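Local coordinates for protein UDP-N-Acetylglucosamine 2-Epimerase (Thermus thermophilus, PDB 1V4V) that probably catalyses the epimerisation of UDP-N-acetylglucosamine at C2 of the sugar, as a two-domain homodimeric enzyme of the GT-B type, at residues 19-24 with 176-181; 27-31 with 358-362; 36-41 with 57-63; 40-44 with 65-69. One frame throughout, in Å; residues are numbered along the deposited sequence.

Interaction 1 of 4, residues 19-24 with 176-181; sequences TKMAPV and QTGVDA
K20 and P23 of helix 15-29 meet T177 and A181 where helix 177-188 begins, a helix-helix crossing within a GT-B fold that shows how a kink can create a bonding site. The two short axes pass 7.6 Å apart and cross at 83°, so contact is confined to about one turn of each.

The polar link across this crossing is direct: T177 OG1 donates to K20 O at 2.7 Å. P23 has no N-H to give and V24 N turns to M21 O in a weak bond, so the helix is kinked; K20 O, which V24 N would otherwise meet, takes the T177 hydroxyl. In T177 the hydroxyl lies between the backbone N and the carbonyl carbon (chi1 62°), which brings OG1 to that oxygen and sets CG2 against V24 CG2. A valine in place of T177 would probably leave K20 O without this donor at the kink.

Apolar packing fills the rest. P23 lays CB against D180 CB at 3.5 Å, and its CG sits 3.9 Å from A181 CB; the D180 carboxylate is itself held by G354 N. T19 CG2 touches A181 CB at 3.7 Å, one turn before P23.

At the more open end, two waters join K20 to Q176. One of them accepts from K20 NZ, from Q176 NE2 and, at 2.9 Å, from G178 N.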
loop_
_atom_site.group_PDB
_atom_site.type_symbol
_atom_site.label_atom_id
_atom_site.label_comp_id
_atom_site.label_asym_id
_atom_site.label_seq_id
_atom_site.Cartn_x
_atom_site.Cartn_y
_atom_site.Cartn_z
ATOM N N THR A 19 13.708 11.128 15.726
ATOM C CA THR A 19 13.808 10.705 17.116
ATOM C C THR A 19 13.527 9.220 17.290
ATOM O O THR A 19 14.251 8.525 17.997
ATOM C CB THR A 19 12.822 11.499 18.007
ATOM O OG1 THR A 19 13.175 12.888 17.983
ATOM C CG2 THR A 19 12.866 10.994 19.440
ATOM N N LYS A 20 12.475 8.731 16.642
ATOM C CA LYS A 20 12.117 7.325 16.759
ATOM C C LYS A 20 13.042 6.408 15.961
ATOM O O LYS A 20 13.135 5.215 16.248
ATOM C CB LYS A 20 10.669 7.117 16.314
ATOM C CG LYS A 20 9.652 7.823 17.206
ATOM C CD LYS A 20 8.233 7.546 16.746
ATOM C CE LYS A 20 7.212 8.277 17.612
ATOM N NZ LYS A 20 7.312 7.877 19.039
HETATM N N MSE A 21 13.737 6.967 14.974
HETATM C CA MSE A 21 14.643 6.168 14.152
HETATM C C MSE A 21 16.081 6.123 14.672
HETATM O O MSE A 21 16.807 5.162 14.411
HETATM C CB MSE A 21 14.629 6.683 12.709
HETATM C CG MSE A 21 13.322 6.415 11.986
HETATM SE SE MSE A 21 12.975 4.536 11.683
HETATM C CE MSE A 21 12.934 4.574 9.744
ATOM N N ALA A 22 16.484 7.154 15.413
ATOM C CA ALA A 22 17.838 7.226 15.966
ATOM C C ALA A 22 18.248 5.943 16.695
ATOM O O ALA A 22 19.354 5.432 16.492
ATOM C CB ALA A 22 17.959 8.432 16.906
ATOM N N PRO A 23 17.366 5.403 17.555
ATOM C CA PRO A 23 17.700 4.173 18.281
ATOM C C PRO A 23 17.974 3.003 17.337
ATOM O O PRO A 23 18.806 2.137 17.622
ATOM C CB PRO A 23 16.463 3.930 19.142
ATOM C CG PRO A 23 15.936 5.311 19.381
ATOM C CD PRO A 23 16.086 5.961 18.029
ATOM N N VAL A 24 17.252 2.973 16.218
ATOM C CA VAL A 24 17.417 1.917 15.224
ATOM C C VAL A 24 18.762 2.090 14.524
ATOM O O VAL A 24 19.517 1.135 14.364
ATOM C CB VAL A 24 16.285 1.972 14.172
ATOM C CG1 VAL A 24 16.504 0.893 13.106
ATOM C CG2 VAL A 24 14.935 1.788 14.855
ATOM N N GLN A 176 7.709 0.093 21.449
ATOM C CA GLN A 176 8.013 1.378 20.825
ATOM C C GLN A 176 9.466 1.837 20.900
ATOM O O GLN A 176 10.074 1.836 21.971
ATOM C CB GLN A 176 7.109 2.463 21.417
ATOM C CG GLN A 176 5.627 2.180 21.243
ATOM C CD GLN A 176 4.768 3.408 21.491
ATOM O OE1 GLN A 176 3.598 3.297 21.867
ATOM N NE2 GLN A 176 5.342 4.587 21.269
ATOM N N THR A 177 10.027 2.237 19.760
ATOM C CA THR A 177 11.404 2.710 19.754
ATOM C C THR A 177 11.464 4.048 20.487
ATOM O O THR A 177 12.538 4.494 20.896
ATOM C CB THR A 177 11.955 2.890 18.319
ATOM O OG1 THR A 177 11.192 3.881 17.623
ATOM C CG2 THR A 177 11.901 1.569 17.561
ATOM N N GLY A 178 10.302 4.677 20.656
ATOM C CA GLY A 178 10.239 5.948 21.358
ATOM C C GLY A 178 10.812 5.828 22.760
ATOM O O GLY A 178 11.400 6.777 23.290
ATOM N N VAL A 179 10.642 4.657 23.367
ATOM C CA VAL A 179 11.169 4.406 24.705
ATOM C C VAL A 179 12.693 4.484 24.656
ATOM O O VAL A 179 13.316 5.176 25.465
ATOM C CB VAL A 179 10.748 3.011 25.213
ATOM C CG1 VAL A 179 11.317 2.764 26.612
ATOM C CG2 VAL A 179 9.236 2.910 25.236
ATOM N N ASP A 180 13.286 3.776 23.695
ATOM C CA ASP A 180 14.739 3.774 23.513
ATOM C C ASP A 180 15.234 5.211 23.344
ATOM O O ASP A 180 16.268 5.595 23.892
ATOM C CB ASP A 180 15.137 3.011 22.241
ATOM C CG ASP A 180 14.634 1.585 22.214
ATOM O OD1 ASP A 180 13.451 1.353 22.529
ATOM O OD2 ASP A 180 15.429 0.691 21.856
ATOM N N ALA A 181 14.491 5.992 22.563
ATOM C CA ALA A 181 14.854 7.374 22.273
ATOM C C ALA A 181 14.978 8.259 23.508
ATOM O O ALA A 181 15.912 9.058 23.612
ATOM C CB ALA A 181 13.853 7.981 21.299
HETATM O O HOH W 1 7.659 4.844 19.393
HETATM O O HOH W 2 5.195 7.242 20.841
#

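Interaction 2 of 4, residues 27-31 with 358-362; sequences ALRGI and ARGVA
In the GT-B fold of this chain helix 353-364 returns to the N-terminal domain, where its A358 meets A27, L28 and I31 at the end of helix 15-29. The contact has no hydrogen bond; it is apolar, with A358 the small residue against which A27, L28 and I31 gather.

A358 is at the centre. Its CB faces the methyl of A27 directly, CB to CB, at 3.6 Å. From another direction L28 brings CD2 alongside, 3.7 Å from A358 CB and equally near A358 CA, and the same methyl approaches V361 CB more loosely. I31 comes from a third side: its CD1 reaches A358 CB at 3.7 Å and comes within 3.5 Å of the backbone oxygen A358 O.

I31 has left the helix, yet it contributes both branches. CG1 stands anti to the carbonyl carbon (chi1 -62°) and chi2 is extended at -177°, which carries CD1 out over the A358 backbone while CG2 is left to meet A362 CB at 4.1 Å. On the inner side L28 and V361 both rest on V8 and L96, strand residues of the sheet beneath. Two helices side by side on one face of a parallel sheet are typical of a Rossmann-like layer, completed in GT-B proteins by this returning helix.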
loop_
_atom_site.group_PDB
_atom_site.type_symbol
_atom_site.label_atom_id
_atom_site.label_comp_id
_atom_site.label_asym_id
_atom_site.label_seq_id
_atom_site.Cartn_x
_atom_site.Cartn_y
_atom_site.Cartn_z
ATOM N N ALA A 27 21.599 1.034 16.769
ATOM C CA ALA A 27 21.598 -0.408 16.992
ATOM C C ALA A 27 22.141 -1.143 15.764
ATOM O O ALA A 27 22.805 -2.172 15.885
ATOM C CB ALA A 27 20.185 -0.891 17.311
ATOM N N LEU A 28 21.852 -0.609 14.580
ATOM C CA LEU A 28 22.317 -1.205 13.330
ATOM C C LEU A 28 23.828 -1.034 13.186
ATOM O O LEU A 28 24.518 -1.913 12.666
ATOM C CB LEU A 28 21.618 -0.544 12.138
ATOM C CG LEU A 28 20.162 -0.933 11.865
ATOM C CD1 LEU A 28 19.538 0.068 10.906
ATOM C CD2 LEU A 28 20.106 -2.341 11.284
ATOM N N ARG A 29 24.334 0.103 13.646
ATOM C CA ARG A 29 25.759 0.387 13.562
ATOM C C ARG A 29 26.552 -0.620 14.390
ATOM O O ARG A 29 27.741 -0.835 14.151
ATOM C CB ARG A 29 26.038 1.810 14.056
ATOM C CG ARG A 29 27.412 2.339 13.688
ATOM C CD ARG A 29 27.557 3.806 14.061
ATOM N NE ARG A 29 27.470 4.011 15.504
ATOM C CZ ARG A 29 27.492 5.202 16.093
ATOM N NH1 ARG A 29 27.596 6.303 15.362
ATOM N NH2 ARG A 29 27.413 5.291 17.414
ATOM N N GLY A 30 25.883 -1.246 15.351
ATOM C CA GLY A 30 26.545 -2.213 16.207
ATOM C C GLY A 30 26.467 -3.645 15.721
ATOM O O GLY A 30 26.926 -4.559 16.405
ATOM N N ILE A 31 25.891 -3.852 14.542
ATOM C CA ILE A 31 25.774 -5.197 13.995
ATOM C C ILE A 31 26.784 -5.433 12.876
ATOM O O ILE A 31 26.774 -4.743 11.856
ATOM C CB ILE A 31 24.351 -5.464 13.457
ATOM C CG1 ILE A 31 23.340 -5.367 14.604
ATOM C CG2 ILE A 31 24.286 -6.844 12.809
ATOM C CD1 ILE A 31 21.918 -5.671 14.200
ATOM N N ALA A 358 16.719 -3.647 14.507
ATOM C CA ALA A 358 18.023 -3.870 13.887
ATOM C C ALA A 358 18.291 -5.354 13.664
ATOM O O ALA A 358 18.775 -5.756 12.604
ATOM C CB ALA A 358 19.129 -3.264 14.756
ATOM N N ARG A 359 17.975 -6.168 14.665
ATOM C CA ARG A 359 18.186 -7.606 14.560
ATOM C C ARG A 359 17.206 -8.217 13.566
ATOM O O ARG A 359 17.507 -9.224 12.927
ATOM C CB ARG A 359 18.039 -8.265 15.932
ATOM C CG ARG A 359 19.216 -7.974 16.859
ATOM C CD ARG A 359 18.994 -8.510 18.260
ATOM N NE ARG A 359 20.191 -8.356 19.088
ATOM C CZ ARG A 359 20.237 -8.605 20.394
ATOM N NH1 ARG A 359 19.150 -9.021 21.031
ATOM N NH2 ARG A 359 21.374 -8.448 21.061
ATOM N N GLY A 360 16.029 -7.611 13.445
ATOM C CA GLY A 360 15.046 -8.107 12.500
ATOM C C GLY A 360 15.571 -7.935 11.085
ATOM O O GLY A 360 15.405 -8.816 10.242
ATOM N N VAL A 361 16.208 -6.795 10.828
ATOM C CA VAL A 361 16.779 -6.497 9.520
ATOM C C VAL A 361 17.955 -7.436 9.229
ATOM O O VAL A 361 18.059 -8.004 8.139
ATOM C CB VAL A 361 17.263 -5.024 9.458
ATOM C CG1 VAL A 361 18.009 -4.764 8.164
ATOM C CG2 VAL A 361 16.060 -4.080 9.569
ATOM N N ALA A 362 18.834 -7.597 10.213
ATOM C CA ALA A 362 19.991 -8.475 10.073
ATOM C C ALA A 362 19.522 -9.879 9.696
ATOM O O ALA A 362 20.131 -10.547 8.858
ATOM C CB ALA A 362 20.776 -8.514 11.378
#

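Interaction 3 of 4, residues 36-41 with 57-63; sequences PLVLLT and IQEDRNL
V38 and D60 make the densest polar contact between the two segments. V38 O takes two backbone donors: D60 N at 2.8 Å, lying in the carbonyl plane, and R61 N, longer and nearly in line with the C=O. A side chain answers the V38 amide: with D60 CG anti to the carbonyl carbon (chi1 -68°) the carboxylate is carried back to it, and OD2 receives V38 N at 2.9 Å through the lone pair pointing away from OD1. The D60 side chain crosses that of L37 at about a right angle, with OD2 3.4 Å from L37 CD2.

Further along, the ladder becomes regular. L40 N donates to R61 O at 2.9 Å and L63 N to L40 O at 3.0 Å, the alternating pattern of parallel strands, with L39 paired to R61 and L40 to N62. These strands, 34-40 and 61-62, are joined through helix 45-53 as a beta-alpha-beta crossover, and 61-62 is the outermost strand, within this chain, of the seven-stranded sheet.

The apolar contacts divide between two faces. On that of L39 and R61, L39 CD1 lies 3.9 Å from L63 CD2, while the R61 guanidinium leads away to E89. On the other, L40 crosses E59 at about a right angle, its CG 3.6 Å from E59 CB; the E59 carboxylate pairs with R49. With L40 cut back to an alanine, a gap would probably open beside the E59 methylenes, though R49 would still hold the carboxylate. Beyond the strand end, T41 CG2 runs alongside L63, 3.7 Å from its CD1.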
loop_
_atom_site.group_PDB
_atom_site.type_symbol
_atom_site.label_atom_id
_atom_site.label_comp_id
_atom_site.label_asym_id
_atom_site.label_seq_id
_atom_site.Cartn_x
_atom_site.Cartn_y
_atom_site.Cartn_z
ATOM N N PRO A 36 24.485 1.346 8.565
ATOM C CA PRO A 36 23.278 2.159 8.424
ATOM C C PRO A 36 23.590 3.478 7.728
ATOM O O PRO A 36 24.685 4.027 7.876
ATOM C CB PRO A 36 22.838 2.357 9.868
ATOM C CG PRO A 36 24.163 2.507 10.576
ATOM C CD PRO A 36 25.020 1.420 9.939
ATOM N N LEU A 37 22.634 3.971 6.953
ATOM C CA LEU A 37 22.788 5.239 6.252
ATOM C C LEU A 37 21.492 6.018 6.408
ATOM O O LEU A 37 20.425 5.424 6.584
ATOM C CB LEU A 37 23.057 5.013 4.765
ATOM C CG LEU A 37 24.335 4.273 4.364
ATOM C CD1 LEU A 37 24.304 4.043 2.864
ATOM C CD2 LEU A 37 25.566 5.083 4.766
ATOM N N VAL A 38 21.581 7.339 6.336
ATOM C CA VAL A 38 20.397 8.178 6.477
ATOM C C VAL A 38 20.106 9.019 5.244
ATOM O O VAL A 38 20.968 9.750 4.750
ATOM C CB VAL A 38 20.528 9.126 7.698
ATOM C CG1 VAL A 38 19.390 10.140 7.708
ATOM C CG2 VAL A 38 20.512 8.316 8.979
ATOM N N LEU A 39 18.876 8.900 4.754
ATOM C CA LEU A 39 18.410 9.670 3.610
ATOM C C LEU A 39 17.313 10.584 4.140
ATOM O O LEU A 39 16.274 10.097 4.578
ATOM C CB LEU A 39 17.812 8.751 2.537
ATOM C CG LEU A 39 17.051 9.462 1.408
ATOM C CD1 LEU A 39 17.997 10.349 0.610
ATOM C CD2 LEU A 39 16.400 8.427 0.502
ATOM N N LEU A 40 17.547 11.894 4.135
ATOM C CA LEU A 40 16.524 12.827 4.601
ATOM C C LEU A 40 15.555 13.049 3.453
ATOM O O LEU A 40 15.971 13.166 2.300
ATOM C CB LEU A 40 17.150 14.155 5.040
ATOM C CG LEU A 40 18.135 14.029 6.208
ATOM C CD1 LEU A 40 18.521 15.417 6.701
ATOM C CD2 LEU A 40 17.502 13.222 7.337
ATOM N N THR A 41 14.265 13.120 3.768
ATOM C CA THR A 41 13.244 13.273 2.738
ATOM C C THR A 41 12.304 14.463 2.945
ATOM O O THR A 41 11.308 14.598 2.230
ATOM C CB THR A 41 12.379 11.995 2.671
ATOM O OG1 THR A 41 11.703 11.820 3.924
ATOM C CG2 THR A 41 13.238 10.768 2.408
ATOM N N ILE A 57 24.325 11.604 15.043
ATOM C CA ILE A 57 24.045 11.052 13.719
ATOM C C ILE A 57 24.072 12.147 12.655
ATOM O O ILE A 57 23.590 13.256 12.880
ATOM C CB ILE A 57 22.653 10.362 13.698
ATOM C CG1 ILE A 57 22.651 9.170 14.654
ATOM C CG2 ILE A 57 22.308 9.893 12.281
ATOM C CD1 ILE A 57 21.280 8.543 14.854
ATOM N N GLN A 58 24.646 11.828 11.500
ATOM C CA GLN A 58 24.733 12.768 10.386
ATOM C C GLN A 58 24.009 12.115 9.213
ATOM O O GLN A 58 23.997 10.888 9.112
ATOM C CB GLN A 58 26.195 13.000 10.001
ATOM C CG GLN A 58 27.173 12.875 11.163
ATOM C CD GLN A 58 26.927 13.894 12.257
ATOM O OE1 GLN A 58 27.448 13.766 13.368
ATOM N NE2 GLN A 58 26.141 14.920 11.947
ATOM N N GLU A 59 23.411 12.910 8.331
ATOM C CA GLU A 59 22.718 12.315 7.191
ATOM C C GLU A 59 23.728 12.053 6.086
ATOM O O GLU A 59 24.784 12.684 6.035
ATOM C CB GLU A 59 21.588 13.221 6.675
ATOM C CG GLU A 59 21.957 14.192 5.555
ATOM C CD GLU A 59 22.582 15.470 6.064
ATOM O OE1 GLU A 59 22.757 16.408 5.257
ATOM O OE2 GLU A 59 22.893 15.539 7.271
ATOM N N ASP A 60 23.399 11.116 5.207
ATOM C CA ASP A 60 24.277 10.758 4.101
ATOM C C ASP A 60 23.821 11.376 2.789
ATOM O O ASP A 60 24.633 11.640 1.905
ATOM C CB ASP A 60 24.334 9.237 3.970
ATOM C CG ASP A 60 25.028 8.583 5.145
ATOM O OD1 ASP A 60 26.274 8.658 5.214
ATOM O OD2 ASP A 60 24.334 8.006 6.005
ATOM N N ARG A 61 22.518 11.614 2.669
ATOM C CA ARG A 61 21.964 12.194 1.452
ATOM C C ARG A 61 20.630 12.872 1.753
ATOM O O ARG A 61 19.981 12.559 2.750
ATOM C CB ARG A 61 21.785 11.094 0.401
ATOM C CG ARG A 61 21.319 11.579 -0.963
ATOM C CD ARG A 61 21.754 10.609 -2.052
ATOM N NE ARG A 61 21.165 10.923 -3.350
ATOM C CZ ARG A 61 21.596 10.421 -4.503
ATOM N NH1 ARG A 61 22.627 9.586 -4.516
ATOM N NH2 ARG A 61 20.992 10.745 -5.639
ATOM N N ASN A 62 20.237 13.809 0.897
ATOM C CA ASN A 62 18.981 14.536 1.068
ATOM C C ASN A 62 18.224 14.597 -0.250
ATOM O O ASN A 62 18.833 14.740 -1.309
ATOM C CB ASN A 62 19.241 15.976 1.523
ATOM C CG ASN A 62 20.061 16.057 2.790
ATOM O OD1 ASN A 62 21.254 15.740 2.801
ATOM N ND2 ASN A 62 19.425 16.489 3.872
ATOM N N LEU A 63 16.900 14.488 -0.193
ATOM C CA LEU A 63 16.102 14.595 -1.407
ATOM C C LEU A 63 15.854 16.088 -1.613
ATOM O O LEU A 63 15.977 16.872 -0.677
ATOM C CB LEU A 63 14.768 13.862 -1.255
ATOM C CG LEU A 63 14.834 12.345 -1.089
ATOM C CD1 LEU A 63 13.414 11.767 -1.127
ATOM C CD2 LEU A 63 15.682 11.737 -2.207
#

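Interaction 4 of 4, residues 40-44 with 65-69; sequences LTGQH and VMQER
Q43 and V65 face each other from two neighbouring loops at the C-terminal ends of the strands of a Rossmann-like sheet, one leaving strand 34-40 and the other strand 61-62. Loops that emerge from adjacent parallel strands are naturally brought together, and this pair illustrates how unevenly such a contact can be packed.

The close part lies nearest the sheet. V65 presses both branches against the first loop: CG2 comes within 3.6 Å of T41 O, and CB within 3.7 Å of G42 O, so an aliphatic side chain borders two backbone oxygens. With V65 CG1 anti to the backbone N (chi1 179°), that methyl meets Q43 CG at 3.7 Å, the two side chains crossing at about a right angle. I79 of helix 72-89 also touches V65, while the T41 side chain points away and touches T103 and V107 of helix 102-113.

Farther out the contact loosens into the surface. H44 and Q67, both exposed, approach each other at a slant, their ring and amide planes 69° apart. H44 occupies the N-cap position of helix 45-53, and Q43 CB sits over the centre of one face of its imidazole.

Between them lies a side-chain hydrogen bond. Extended beyond CG, Q43 reaches across to the second loop, where NE2 donates to M66 O at 2.9 Å, with that oxygen almost in the plane of the amide.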
loop_
_atom_site.group_PDB
_atom_site.type_symbol
_atom_site.label_atom_id
_atom_site.label_comp_id
_atom_site.label_asym_id
_atom_site.label_seq_id
_atom_site.Cartn_x
_atom_site.Cartn_y
_atom_site.Cartn_z
ATOM N N LEU A 40 17.547 11.894 4.135
ATOM C CA LEU A 40 16.524 12.827 4.601
ATOM C C LEU A 40 15.555 13.049 3.453
ATOM O O LEU A 40 15.971 13.166 2.300
ATOM C CB LEU A 40 17.150 14.155 5.040
ATOM C CG LEU A 40 18.135 14.029 6.208
ATOM C CD1 LEU A 40 18.521 15.417 6.701
ATOM C CD2 LEU A 40 17.502 13.222 7.337
ATOM N N THR A 41 14.265 13.120 3.768
ATOM C CA THR A 41 13.244 13.273 2.738
ATOM C C THR A 41 12.304 14.463 2.945
ATOM O O THR A 41 11.308 14.598 2.230
ATOM C CB THR A 41 12.379 11.995 2.671
ATOM O OG1 THR A 41 11.703 11.820 3.924
ATOM C CG2 THR A 41 13.238 10.768 2.408
ATOM N N GLY A 42 12.624 15.320 3.910
ATOM C CA GLY A 42 11.775 16.459 4.213
ATOM C C GLY A 42 12.181 17.829 3.694
ATOM O O GLY A 42 13.095 17.964 2.873
ATOM N N GLN A 43 11.497 18.852 4.206
ATOM C CA GLN A 43 11.711 20.239 3.799
ATOM C C GLN A 43 12.723 21.055 4.596
ATOM O O GLN A 43 13.209 22.073 4.111
ATOM C CB GLN A 43 10.383 20.999 3.838
ATOM C CG GLN A 43 9.286 20.441 2.959
ATOM C CD GLN A 43 7.959 21.142 3.194
ATOM O OE1 GLN A 43 7.428 21.129 4.304
ATOM N NE2 GLN A 43 7.420 21.759 2.149
ATOM N N HIS A 44 13.036 20.634 5.812
ATOM C CA HIS A 44 13.962 21.403 6.634
ATOM C C HIS A 44 15.249 20.656 6.945
ATOM O O HIS A 44 15.416 20.111 8.034
ATOM C CB HIS A 44 13.257 21.813 7.926
ATOM C CG HIS A 44 11.897 22.399 7.701
ATOM N ND1 HIS A 44 11.695 23.548 6.969
ATOM C CD2 HIS A 44 10.671 21.975 8.086
ATOM C CE1 HIS A 44 10.400 23.807 6.909
ATOM N NE2 HIS A 44 9.757 22.868 7.578
ATOM N N VAL A 65 13.338 18.759 -1.958
ATOM C CA VAL A 65 11.922 19.017 -1.720
ATOM C C VAL A 65 11.586 20.502 -1.627
ATOM O O VAL A 65 12.285 21.265 -0.964
ATOM C CB VAL A 65 11.466 18.316 -0.417
ATOM C CG1 VAL A 65 9.997 18.591 -0.153
ATOM C CG2 VAL A 65 11.720 16.817 -0.524
HETATM N N MSE A 66 10.506 20.903 -2.292
HETATM C CA MSE A 66 10.067 22.297 -2.278
HETATM C C MSE A 66 9.648 22.689 -0.862
HETATM O O MSE A 66 9.254 21.838 -0.066
HETATM C CB MSE A 66 8.871 22.493 -3.223
HETATM C CG MSE A 66 9.071 22.012 -4.658
HETATM SE SE MSE A 66 7.493 22.290 -5.783
HETATM C CE MSE A 66 6.206 22.726 -4.415
ATOM N N GLN A 67 9.727 23.978 -0.545
ATOM C CA GLN A 67 9.332 24.452 0.779
ATOM C C GLN A 67 7.845 24.794 0.783
ATOM O O GLN A 67 7.159 24.645 1.794
ATOM C CB GLN A 67 10.134 25.697 1.170
ATOM C CG GLN A 67 10.991 25.520 2.411
ATOM C CD GLN A 67 12.182 24.613 2.178
ATOM O OE1 GLN A 67 12.900 24.267 3.114
ATOM N NE2 GLN A 67 12.405 24.232 0.925
ATOM N N GLU A 68 7.358 25.251 -0.364
ATOM C CA GLU A 68 5.964 25.638 -0.510
ATOM C C GLU A 68 5.005 24.456 -0.436
ATOM O O GLU A 68 5.359 23.327 -0.769
ATOM C CB GLU A 68 5.759 26.363 -1.842
ATOM C CG GLU A 68 6.222 25.554 -3.038
ATOM C CD GLU A 68 5.735 26.110 -4.360
ATOM O OE1 GLU A 68 4.507 26.276 -4.519
ATOM O OE2 GLU A 68 6.576 26.369 -5.243
ATOM N N ARG A 69 3.785 24.742 0.005
ATOM C CA ARG A 69 2.728 23.745 0.120
ATOM C C ARG A 69 2.513 23.197 -1.292
ATOM O O ARG A 69 2.717 23.913 -2.271
ATOM C CB ARG A 69 1.465 24.427 0.654
ATOM C CG ARG A 69 0.292 23.519 0.965
ATOM C CD ARG A 69 -0.799 24.290 1.714
ATOM N NE ARG A 69 -0.985 25.648 1.197
ATOM C CZ ARG A 69 -0.362 26.727 1.668
ATOM N NH1 ARG A 69 -0.593 27.915 1.127
ATOM N NH2 ARG A 69 0.478 26.623 2.690
#

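In the fold
Helix 15-29 ties the first two contacts together: interactions 1 and 2 lie on successive parts of it, centres 13 Å apart, and bring helices 177-188 and 353-364 against it. Interaction 3 belongs to the strand that follows. It touches interaction 2 through L28 CB and P36 CB, 3.9 Å apart, and interaction 1 through A22 CA and I57 CD1 at 3.8 Å. Interaction 4 continues from the same strand end, sharing L40 and T41 with interaction 3, but is remote from interaction 2, about 14 Å at the nearest atoms. A glycerol, probably from crystallisation though such molecules often mark pockets, lies about 4 Å from G178 (nearest atoms) in interaction 1, nearest the chain's centre.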